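Local coordinates for SnoaL-like domain-containing protein (Silicibacter pomeroyi, PDB 3FLJ) that is of unknown function but adopts a cystatin-like, SnoaL-type alpha+beta fold that may, as in relatives, hold a small-molecule pocket, at residues A66-V74 and A136-F147; V98-L108 and E121-A132. All blocks are in the same frame, centred on the assembly; numbering follows the deposited sequence. Where two conformers were deposited one is given.

Interaction 1 of 2, residues A66-V74 and A136-F147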
# COMPACT_ATOMS: atom_id res chain seq x y z
N ALA A 66 5.27 -19.51 7.03
CA ALA A 66 4.93 -20.37 5.89
C ALA A 66 4.25 -19.61 4.76
O ALA A 66 4.60 -19.79 3.60
CB ALA A 66 4.06 -21.56 6.33
N VAL A 67 3.28 -18.75 5.11
CA VAL A 67 2.58 -17.91 4.13
C VAL A 67 3.57 -16.96 3.46
O VAL A 67 3.60 -16.88 2.23
CB VAL A 67 1.35 -17.15 4.74
CG1 VAL A 67 0.71 -16.20 3.71
CG2 VAL A 67 0.31 -18.15 5.22
N LEU A 68 4.40 -16.28 4.25
CA LEU A 68 5.41 -15.34 3.72
C LEU A 68 6.45 -16.02 2.82
O LEU A 68 6.87 -15.42 1.82
CB LEU A 68 6.09 -14.54 4.85
CG LEU A 68 5.21 -13.52 5.57
CD1 LEU A 68 5.88 -13.05 6.87
CD2 LEU A 68 4.88 -12.31 4.66
N GLY A 69 6.83 -17.25 3.18
CA GLY A 69 7.71 -18.09 2.35
C GLY A 69 7.11 -18.32 0.96
O GLY A 69 7.82 -18.16 -0.03
N HIS A 70 5.81 -18.65 0.91
CA HIS A 70 5.08 -18.82 -0.36
C HIS A 70 4.96 -17.52 -1.17
O HIS A 70 5.10 -17.56 -2.38
CB HIS A 70 3.70 -19.45 -0.17
CG HIS A 70 3.75 -20.91 0.15
ND1 HIS A 70 4.25 -21.84 -0.74
CD2 HIS A 70 3.34 -21.61 1.24
CE1 HIS A 70 4.16 -23.05 -0.21
NE2 HIS A 70 3.62 -22.93 0.99
N VAL A 71 4.70 -16.40 -0.50
CA VAL A 71 4.61 -15.08 -1.19
C VAL A 71 5.95 -14.75 -1.86
O VAL A 71 5.97 -14.36 -3.03
CB VAL A 71 4.16 -13.92 -0.25
CG1 VAL A 71 4.18 -12.58 -0.99
CG2 VAL A 71 2.76 -14.17 0.31
N GLY A 72 7.05 -14.93 -1.12
CA GLY A 72 8.42 -14.74 -1.62
C GLY A 72 8.76 -15.60 -2.83
O GLY A 72 9.47 -15.14 -3.74
N GLN A 73 8.25 -16.83 -2.84
CA GLN A 73 8.39 -17.77 -3.96
C GLN A 73 7.63 -17.31 -5.21
O GLN A 73 8.17 -17.43 -6.32
CB GLN A 73 7.89 -19.16 -3.56
CG GLN A 73 8.77 -19.90 -2.54
CD GLN A 73 9.79 -20.84 -3.15
OE1 GLN A 73 10.18 -20.72 -4.32
NE2 GLN A 73 10.22 -21.81 -2.36
N VAL A 74 6.40 -16.81 -5.02
CA VAL A 74 5.56 -16.30 -6.13
C VAL A 74 6.21 -15.09 -6.79
O VAL A 74 6.32 -15.04 -8.03
CB VAL A 74 4.11 -15.96 -5.67
CG1 VAL A 74 3.30 -15.29 -6.80
CG2 VAL A 74 3.39 -17.21 -5.19
N ALA A 136 -2.11 -17.73 -7.67
CA ALA A 136 -0.85 -18.44 -7.34
C ALA A 136 -0.80 -18.93 -5.88
O ALA A 136 -0.38 -20.06 -5.62
CB ALA A 136 0.38 -17.59 -7.67
N MSE A 137 -1.27 -18.08 -4.96
CA MSE A 137 -1.30 -18.41 -3.51
C MSE A 137 -2.35 -19.46 -3.16
O MSE A 137 -2.09 -20.30 -2.29
CB MSE A 137 -1.47 -17.15 -2.64
CG MSE A 137 -0.26 -16.21 -2.63
SE MSE A 137 1.34 -17.04 -1.88
CE MSE A 137 0.64 -17.24 -0.01
N ASN A 138 -3.53 -19.42 -3.81
CA ASN A 138 -4.54 -20.48 -3.64
C ASN A 138 -3.93 -21.85 -3.99
O ASN A 138 -4.09 -22.80 -3.23
CB ASN A 138 -5.78 -20.26 -4.51
CG ASN A 138 -6.64 -19.09 -4.06
OD1 ASN A 138 -6.55 -18.59 -2.93
ND2 ASN A 138 -7.50 -18.63 -4.98
N ALA A 139 -3.22 -21.92 -5.12
CA ALA A 139 -2.56 -23.15 -5.58
C ALA A 139 -1.49 -23.67 -4.59
O ALA A 139 -1.48 -24.85 -4.24
CB ALA A 139 -1.96 -22.96 -6.98
N ARG A 140 -0.62 -22.77 -4.13
CA ARG A 140 0.46 -23.11 -3.17
C ARG A 140 -0.02 -23.57 -1.80
O ARG A 140 0.46 -24.59 -1.28
CB ARG A 140 1.41 -21.93 -2.98
CG ARG A 140 2.26 -21.69 -4.17
CD ARG A 140 3.13 -20.49 -3.98
NE ARG A 140 4.24 -20.50 -4.93
CZ ARG A 140 5.38 -21.20 -4.82
NH1 ARG A 140 5.62 -22.00 -3.77
NH2 ARG A 140 6.31 -21.10 -5.78
N VAL A 141 -0.96 -22.83 -1.23
CA VAL A 141 -1.52 -23.14 0.10
C VAL A 141 -2.29 -24.45 0.10
O VAL A 141 -2.11 -25.26 1.02
CB VAL A 141 -2.36 -21.95 0.66
CG1 VAL A 141 -3.14 -22.35 1.91
CG2 VAL A 141 -1.43 -20.78 0.94
N MSE A 142 -3.11 -24.66 -0.93
CA MSE A 142 -3.89 -25.90 -1.11
C MSE A 142 -2.96 -27.11 -1.26
O MSE A 142 -3.24 -28.18 -0.72
CB MSE A 142 -4.81 -25.85 -2.36
CG MSE A 142 -5.91 -26.94 -2.38
SE MSE A 142 -6.39 -27.76 -4.12
CE MSE A 142 -6.44 -26.12 -5.25
N THR A 143 -1.87 -26.94 -2.03
CA THR A 143 -0.91 -28.03 -2.30
C THR A 143 -0.02 -28.37 -1.11
O THR A 143 0.29 -29.53 -0.88
CB THR A 143 -0.03 -27.73 -3.55
OG1 THR A 143 -0.90 -27.48 -4.66
CG2 THR A 143 0.93 -28.90 -3.91
N ASP A 144 0.39 -27.34 -0.37
CA ASP A 144 1.26 -27.51 0.80
C ASP A 144 0.43 -28.18 1.90
O ASP A 144 -0.38 -27.53 2.55
CB ASP A 144 1.82 -26.14 1.21
CG ASP A 144 2.82 -26.21 2.34
OD1 ASP A 144 2.99 -27.26 2.99
OD2 ASP A 144 3.43 -25.17 2.59
N ALA A 145 0.69 -29.49 2.10
CA ALA A 145 -0.02 -30.34 3.09
C ALA A 145 0.02 -29.86 4.56
O ALA A 145 -0.88 -30.21 5.34
CB ALA A 145 0.42 -31.79 2.99
N ARG A 146 1.04 -29.07 4.92
CA ARG A 146 1.13 -28.44 6.27
C ARG A 146 -0.04 -27.51 6.58
O ARG A 146 -0.38 -27.32 7.75
CB ARG A 146 2.40 -27.60 6.41
CG ARG A 146 3.72 -28.36 6.26
CD ARG A 146 4.90 -27.44 6.45
NE ARG A 146 4.86 -26.28 5.56
CZ ARG A 146 5.81 -25.35 5.42
NH1 ARG A 146 6.97 -25.44 6.08
NH2 ARG A 146 5.61 -24.36 4.56
N PHE A 147 -0.64 -26.92 5.54
CA PHE A 147 -1.79 -26.05 5.70
C PHE A 147 -3.09 -26.70 6.18
O PHE A 147 -3.99 -25.95 6.48
CB PHE A 147 -1.98 -25.10 4.49
CG PHE A 147 -1.02 -23.95 4.51
CD1 PHE A 147 0.26 -24.09 3.97
CD2 PHE A 147 -1.38 -22.74 5.13
CE1 PHE A 147 1.18 -23.02 4.02
CE2 PHE A 147 -0.46 -21.67 5.19
CZ PHE A 147 0.83 -21.81 4.62
O HOH W 1 6.66 -21.53 2.97
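His70 and Met137 are central to a helix-helix packing in which a histidine-carboxylate hydrogen bond reinforces a knob-into-hole contact. Helix 66-74 and helix 136-143 run at 133° to each other. Met137, a selenomethionine, is the knob: bent at chi2 and again at chi3 (-65°), it tucks among Val67, His70, Val71 and Val74, with CE 3.7 Å from Val71 CG2. The His70 ring leans across to Asp144, and NE2 donates to OD2 at 2.8 Å, nearly straight (168°) and close to the ring plane. That bond takes the anti lone pair of Asp144 OD2, while Arg146 NH2 comes to the syn side of the same oxygen in a 3.0 Å salt bridge, so two donors grip it. On the other ring nitrogen, Arg140 NH1 makes a weak bond to ND1, and the Arg140 guanidinium lays one face over Gln73 CB. With an alanine in place of His70, the anti lone pair of Asp144 OD2 would probably lose its donor and a gap is likely to open between Arg140 and Phe147. The Phe147 ring edge meets Val67 CG2 (from CE2, 3.6 Å). Beyond this seam, Phe147 meets Trp58 and Tyr150, Arg146 bridges to Glu36 of helix 36-40, and Val67 rests on Phe49 of strand 47-50.

Interaction 2 of 2, residues V98-L108 and E121-A132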
# COMPACT_ATOMS: atom_id res chain seq x y z
N VAL A 98 4.72 -10.69 -10.72
CA VAL A 98 4.00 -11.95 -10.53
C VAL A 98 3.91 -12.45 -11.98
O VAL A 98 3.08 -11.96 -12.76
CB VAL A 98 2.62 -11.77 -9.87
CG1 VAL A 98 1.90 -13.10 -9.77
CG2 VAL A 98 2.78 -11.16 -8.49
N GLY A 99 4.83 -13.36 -12.33
CA GLY A 99 4.97 -13.84 -13.70
C GLY A 99 5.49 -12.68 -14.54
O GLY A 99 6.50 -12.07 -14.19
N GLU A 100 4.76 -12.36 -15.61
CA GLU A 100 5.07 -11.21 -16.48
C GLU A 100 4.42 -9.89 -16.03
O GLU A 100 4.72 -8.85 -16.62
CB GLU A 100 4.69 -11.52 -17.94
CG GLU A 100 5.41 -12.76 -18.54
CD GLU A 100 6.96 -12.65 -18.54
OE1 GLU A 100 7.50 -11.52 -18.66
OE2 GLU A 100 7.63 -13.70 -18.41
N LEU A 101 3.57 -9.91 -15.00
CA LEU A 101 2.83 -8.74 -14.54
C LEU A 101 3.60 -7.99 -13.47
O LEU A 101 4.05 -8.60 -12.50
CB LEU A 101 1.48 -9.16 -13.97
CG LEU A 101 0.46 -9.86 -14.89
CD1 LEU A 101 -0.72 -10.31 -14.07
CD2 LEU A 101 0.01 -8.94 -16.03
N ASP A 102 3.69 -6.66 -13.62
CA ASP A 102 4.37 -5.79 -12.66
C ASP A 102 3.49 -5.52 -11.45
O ASP A 102 2.26 -5.47 -11.57
CB ASP A 102 4.72 -4.44 -13.31
CG ASP A 102 5.72 -4.58 -14.42
OD1 ASP A 102 6.87 -4.98 -14.11
OD2 ASP A 102 5.38 -4.27 -15.58
N ALA A 103 4.14 -5.32 -10.30
CA ALA A 103 3.46 -4.96 -9.05
C ALA A 103 4.29 -4.00 -8.21
O ALA A 103 5.52 -4.03 -8.26
CB ALA A 103 3.14 -6.21 -8.21
N VAL A 104 3.59 -3.12 -7.48
CA VAL A 104 4.15 -2.24 -6.45
C VAL A 104 3.32 -2.48 -5.19
O VAL A 104 2.09 -2.62 -5.26
CB VAL A 104 4.14 -0.75 -6.87
CG1 VAL A 104 4.58 0.16 -5.73
CG2 VAL A 104 5.04 -0.54 -8.09
N GLY A 105 3.98 -2.54 -4.03
CA GLY A 105 3.29 -2.72 -2.76
C GLY A 105 3.99 -2.07 -1.59
O GLY A 105 5.05 -1.47 -1.76
N VAL A 106 3.34 -2.16 -0.43
CA VAL A 106 3.87 -1.70 0.86
C VAL A 106 3.62 -2.76 1.95
O VAL A 106 2.49 -3.24 2.07
CB VAL A 106 3.24 -0.36 1.33
CG1 VAL A 106 3.77 0.05 2.76
CG2 VAL A 106 3.54 0.74 0.31
N ASP A 107 4.67 -3.10 2.69
CA ASP A 107 4.57 -3.92 3.91
C ASP A 107 4.38 -2.93 5.06
O ASP A 107 5.31 -2.17 5.37
CB ASP A 107 5.84 -4.76 4.14
CG ASP A 107 6.11 -5.78 3.03
OD1 ASP A 107 5.14 -6.33 2.45
OD2 ASP A 107 7.29 -6.08 2.78
N LEU A 108 3.19 -2.92 5.66
CA LEU A 108 2.87 -2.05 6.81
C LEU A 108 3.21 -2.85 8.06
O LEU A 108 2.53 -3.84 8.36
CB LEU A 108 1.41 -1.62 6.80
CG LEU A 108 0.99 -0.70 5.65
CD1 LEU A 108 -0.54 -0.63 5.53
CD2 LEU A 108 1.62 0.70 5.83
N GLU A 121 0.78 -6.03 7.48
CA GLU A 121 -0.35 -5.82 6.57
C GLU A 121 0.19 -5.40 5.20
O GLU A 121 0.97 -4.45 5.13
CB GLU A 121 -1.27 -4.77 7.17
CG GLU A 121 -2.55 -4.51 6.38
CD GLU A 121 -3.57 -3.74 7.18
OE1 GLU A 121 -3.18 -2.99 8.10
OE2 GLU A 121 -4.76 -3.89 6.91
N VAL A 122 -0.23 -6.10 4.14
CA VAL A 122 0.28 -5.86 2.78
C VAL A 122 -0.79 -5.23 1.89
O VAL A 122 -1.90 -5.76 1.77
CB VAL A 122 0.83 -7.14 2.14
CG1 VAL A 122 1.38 -6.87 0.70
CG2 VAL A 122 1.91 -7.76 3.01
N VAL A 123 -0.44 -4.09 1.27
CA VAL A 123 -1.29 -3.37 0.29
C VAL A 123 -0.50 -3.37 -1.03
O VAL A 123 0.73 -3.32 -1.02
CB VAL A 123 -1.68 -1.93 0.77
CG1 VAL A 123 -2.65 -2.00 1.94
CG2 VAL A 123 -0.47 -1.11 1.17
N MSE A 124 -1.21 -3.47 -2.16
CA MSE A 124 -0.59 -3.56 -3.49
C MSE A 124 -1.37 -2.90 -4.61
O MSE A 124 -2.54 -2.52 -4.44
CB MSE A 124 -0.41 -5.04 -3.88
CG MSE A 124 0.82 -5.70 -3.38
SE MSE A 124 0.84 -7.55 -4.07
CE MSE A 124 0.94 -7.38 -5.91
N ARG A 125 -0.68 -2.78 -5.75
CA ARG A 125 -1.23 -2.35 -7.04
C ARG A 125 -0.46 -3.10 -8.16
O ARG A 125 0.67 -3.53 -7.91
CB ARG A 125 -1.09 -0.83 -7.24
CG ARG A 125 0.35 -0.31 -7.34
CD ARG A 125 0.43 1.20 -7.44
NE ARG A 125 -0.22 1.67 -8.66
CZ ARG A 125 0.34 1.79 -9.88
NH1 ARG A 125 1.65 1.66 -10.10
NH2 ARG A 125 -0.43 2.18 -10.90
N PRO A 126 -1.06 -3.27 -9.35
CA PRO A 126 -2.41 -2.98 -9.80
C PRO A 126 -3.35 -4.17 -9.50
O PRO A 126 -2.86 -5.27 -9.18
CB PRO A 126 -2.22 -2.80 -11.30
CG PRO A 126 -1.20 -3.84 -11.63
CD PRO A 126 -0.24 -3.79 -10.47
N TYR A 127 -4.65 -3.94 -9.63
CA TYR A 127 -5.71 -4.97 -9.41
C TYR A 127 -5.43 -6.33 -10.08
O TYR A 127 -5.43 -7.36 -9.40
CB TYR A 127 -7.07 -4.40 -9.85
CG TYR A 127 -8.27 -5.33 -9.81
CD1 TYR A 127 -8.92 -5.62 -8.60
CD2 TYR A 127 -8.79 -5.88 -10.99
CE1 TYR A 127 -10.06 -6.45 -8.57
CE2 TYR A 127 -9.94 -6.73 -10.97
CZ TYR A 127 -10.56 -7.00 -9.75
OH TYR A 127 -11.66 -7.81 -9.66
N LYS A 128 -5.12 -6.30 -11.38
CA LYS A 128 -4.86 -7.53 -12.19
C LYS A 128 -3.70 -8.40 -11.64
O LYS A 128 -3.81 -9.63 -11.64
CB LYS A 128 -4.62 -7.15 -13.66
CG LYS A 128 -4.56 -8.29 -14.66
CD LYS A 128 -4.22 -7.82 -16.10
CE LYS A 128 -5.31 -6.92 -16.70
NZ LYS A 128 -5.13 -6.62 -18.17
N THR A 129 -2.63 -7.76 -11.18
CA THR A 129 -1.46 -8.46 -10.61
C THR A 129 -1.80 -9.08 -9.24
O THR A 129 -1.33 -10.19 -8.94
CB THR A 129 -0.22 -7.56 -10.51
OG1 THR A 129 -0.02 -6.89 -11.76
CG2 THR A 129 1.03 -8.38 -10.16
N VAL A 130 -2.61 -8.38 -8.43
CA VAL A 130 -3.10 -8.91 -7.15
C VAL A 130 -3.97 -10.17 -7.41
O VAL A 130 -3.86 -11.14 -6.66
CB VAL A 130 -3.84 -7.84 -6.29
CG1 VAL A 130 -4.45 -8.47 -5.03
CG2 VAL A 130 -2.86 -6.67 -5.90
N GLY A 131 -4.81 -10.14 -8.45
CA GLY A 131 -5.60 -11.32 -8.89
C GLY A 131 -4.72 -12.52 -9.23
O GLY A 131 -5.02 -13.65 -8.81
N ALA A 132 -3.63 -12.25 -9.96
CA ALA A 132 -2.62 -13.26 -10.31
C ALA A 132 -1.94 -13.83 -9.05
O ALA A 132 -1.75 -15.04 -8.95
CB ALA A 132 -1.58 -12.68 -11.28
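Val106 and Val123 face each other in a hydrogen-bonded pair, the third of five bridged pairs in an antiparallel beta hairpin, part of the curved sheet of the cystatin-like fold. Six backbone hydrogen bonds zip strand 101-108 to strand 121-125, and side chains leave the pair on two faces. Val104, Val106, Leu108, Glu121, Val123 and Arg125 share the face turned to the second subunit. There, with CG1 anti to the carbonyl carbon (chi1 -70°), Val123 CG2 falls between the backbone N and the carbonyl carbon and rests 3.8 Å from Val106 CB, and the Arg125 chain starts out over Val104 with CG 3.8 Å from its CB. Farther out, Arg125 NE hydrogen-bonds to Pro51 O of the second subunit and its NH1 forms a salt bridge with Glu121 of the second subunit; Glu121 of this chain does the same with Arg125 of the second subunit and also meets Arg81 of that subunit.

On the other face Asp107 and Val122 stand alongside each other, pointing the same way, OD1 beside Val122 CG2. Asp107 OD2 is hydrogen-bonded to Tyr80 OH, and an unidentified molecule, probably from the crystallisation liquor, lies near OD1, consistent with a pocket on this side of the sheet. Gly105 sits opposite Met124, a selenomethionine, and a beta carbon there would probably collide with Met124 CG.

After the cis-Pro126 the chain turns into a helix that crosses strand 101-108 at 100°. Ala132 CB is wedged against two side chains, 3.8 Å from both Val98 CG1 and Leu101 CD1. Thr129 splits its branches: CG2, anti to the backbone N, touches Val98 CG2 and lies 3.6 Å from Ala103 CB, which in turn is pressed tightly by Met124 CE at 3.4 Å. The other branch is polar, and Thr129 OG1 donates to Asp102 O at 2.7 Å, tilted 34° from that carbonyl's plane.

Helix 127-143 ties the two contacts together: its first turns belong to interaction 2, and its later turns carry interaction 1. Their centres are about 16 Å apart, yet they meet directly where Val74 CG1 packs on Val98 CG1, at 4.0 Å. Along the chain, helix 61-74 comes first, then the hairpin strands 101-111 and 117-125, then the shared helix, so interaction 2 falls wholly between the two halves of interaction 1. The long helix thus leaves the end of the sheet and runs back past helix 61-74. Interaction 2 is buried and sits at the dimer interface, whereas interaction 1 is partly buried and is touched by no other chain of the assembly.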